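Local coordinates for FixG-related protein (Vibrio parahaemolyticus, PDB 2R39) that is of unknown function, its crystallised part being the C-terminal Ig-like domain of a FixG-related membrane protein that probably carries 4Fe-4S clusters in electron transport, at residues A[86-90]-A[91-95]. Residues are numbered along the deposited sequence; the frame is centred on the assembly and turned at random.
Sequences DKLNS and AITTI
The peptide group joining Ser90 to Ala91 has Ser90 OG over one face, and Thr93 OG1 lies on that same side, 3.9 Å from Ser90 O. At the carbonyl edge a water, tilted from the peptide plane, donates a hydrogen bond of 2.8 Å to Ser90 O. The same water lies 2.4 Å from Thr93 OG1, too short to be trusted. With chi1 of 62°, Ser90 OG sits between the backbone N and the carbonyl carbon of its own residue, which brings it 3.1 Å from Ile92 O. The turn lies at one end of an Ig-like beta sandwich, where the chain leaves strand 74-83 of one sheet and enters strand 92-101 of the other; Ala91, just before that strand, shares backbone hydrogen bonds with Lys116, and Thr93, in it, with Phe114 of strand 106-115. A second water bridges the turn: it accepts from Asn89 N at 3.0 Å and is hydrogen-bonded to Thr93 OG1 at 3.0 Å. Thr93 presents this hydroxyl because OG1 is anti to the carbonyl carbon (chi1 -52°). Leu88 CD2 comes within 4.2 Å of Thr93 OG1, a loose approach, while the leucine side chain also packs on Val31, Ala83 and Phe114, from both sheets.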
loop_
_atom_site.group_PDB
_atom_site.type_symbol
_atom_site.label_atom_id
_atom_site.label_comp_id
_atom_site.label_asym_id
_atom_site.label_seq_id
_atom_site.Cartn_x
_atom_site.Cartn_y
_atom_site.Cartn_z
ATOM N N ASP A 86 -16.731 11.283 5.933
ATOM C CA ASP A 86 -16.999 12.722 5.981
ATOM C C ASP A 86 -15.850 13.559 5.427
ATOM O O ASP A 86 -16.051 14.712 5.048
ATOM C CB ASP A 86 -17.321 13.172 7.417
ATOM C CG ASP A 86 -18.622 12.588 7.936
ATOM O OD1 ASP A 86 -19.420 12.073 7.126
ATOM O OD2 ASP A 86 -18.849 12.650 9.162
ATOM N N LYS A 87 -14.649 12.986 5.367
ATOM C CA LYS A 87 -13.500 13.725 4.863
ATOM C C LYS A 87 -13.062 13.254 3.460
ATOM O O LYS A 87 -12.072 13.741 2.914
ATOM C CB LYS A 87 -12.356 13.697 5.899
ATOM C CG LYS A 87 -12.786 14.380 7.230
ATOM C CD LYS A 87 -11.755 14.273 8.327
ATOM C CE LYS A 87 -12.269 14.926 9.619
ATOM N NZ LYS A 87 -12.857 16.267 9.349
ATOM N N LEU A 88 -13.791 12.299 2.882
ATOM C CA LEU A 88 -13.522 11.870 1.499
ATOM C C LEU A 88 -14.109 12.922 0.559
ATOM O O LEU A 88 -15.186 13.450 0.822
ATOM C CB LEU A 88 -14.126 10.483 1.208
ATOM C CG LEU A 88 -13.560 9.250 1.962
ATOM C CD1 LEU A 88 -14.436 8.038 1.673
ATOM C CD2 LEU A 88 -12.136 8.924 1.598
ATOM N N ASN A 89 -13.390 13.227 -0.528
ATOM C CA ASN A 89 -13.846 14.223 -1.515
ATOM C C ASN A 89 -15.009 13.695 -2.358
ATOM O O ASN A 89 -15.923 14.447 -2.737
ATOM C CB ASN A 89 -12.667 14.637 -2.423
ATOM C CG ASN A 89 -11.604 15.465 -1.672
ATOM O OD1 ASN A 89 -11.864 16.017 -0.598
ATOM N ND2 ASN A 89 -10.415 15.552 -2.249
ATOM N N SER A 90 -14.955 12.391 -2.627
ATOM C CA SER A 90 -15.951 11.672 -3.426
ATOM C C SER A 90 -15.829 10.175 -3.126
ATOM O O SER A 90 -14.960 9.760 -2.370
ATOM C CB SER A 90 -15.690 11.889 -4.912
ATOM O OG SER A 90 -14.416 11.370 -5.254
ATOM N N ALA A 91 -16.707 9.371 -3.733
ATOM C CA ALA A 91 -16.749 7.940 -3.454
ATOM C C ALA A 91 -15.519 7.213 -3.984
ATOM O O ALA A 91 -15.184 6.138 -3.496
ATOM C CB ALA A 91 -18.011 7.319 -4.026
ATOM N N ILE A 92 -14.887 7.771 -5.011
ATOM C CA ILE A 92 -13.673 7.163 -5.591
ATOM C C ILE A 92 -12.487 8.092 -5.492
ATOM O O ILE A 92 -12.457 9.161 -6.126
ATOM C CB ILE A 92 -13.845 6.764 -7.078
ATOM C CG1 ILE A 92 -15.031 5.832 -7.234
ATOM C CG2 ILE A 92 -12.523 6.090 -7.615
ATOM C CD1 ILE A 92 -15.548 5.737 -8.586
ATOM N N THR A 93 -11.488 7.668 -4.723
ATOM C CA THR A 93 -10.263 8.417 -4.584
ATOM C C THR A 93 -9.092 7.686 -5.260
ATOM O O THR A 93 -8.849 6.489 -4.994
ATOM C CB THR A 93 -9.959 8.655 -3.093
ATOM O OG1 THR A 93 -11.117 9.222 -2.455
ATOM C CG2 THR A 93 -8.788 9.605 -2.905
ATOM N N THR A 94 -8.356 8.407 -6.116
ATOM C CA THR A 94 -7.082 7.901 -6.638
ATOM C C THR A 94 -6.010 7.979 -5.581
ATOM O O THR A 94 -5.830 9.025 -4.946
ATOM C CB THR A 94 -6.614 8.687 -7.895
ATOM O OG1 THR A 94 -7.596 8.514 -8.901
ATOM C CG2 THR A 94 -5.290 8.107 -8.440
ATOM N N ILE A 95 -5.320 6.854 -5.362
ATOM C CA ILE A 95 -4.252 6.794 -4.387
ATOM C C ILE A 95 -3.042 6.160 -5.061
ATOM O O ILE A 95 -3.171 5.575 -6.137
ATOM C CB ILE A 95 -4.674 5.984 -3.106
ATOM C CG1 ILE A 95 -5.087 4.544 -3.483
ATOM C CG2 ILE A 95 -5.867 6.708 -2.362
ATOM C CD1 ILE A 95 -5.239 3.539 -2.286
HETATM O O HOH W 1 -10.813 11.659 -0.740
HETATM O O HOH W 2 -13.043 7.841 -1.853
#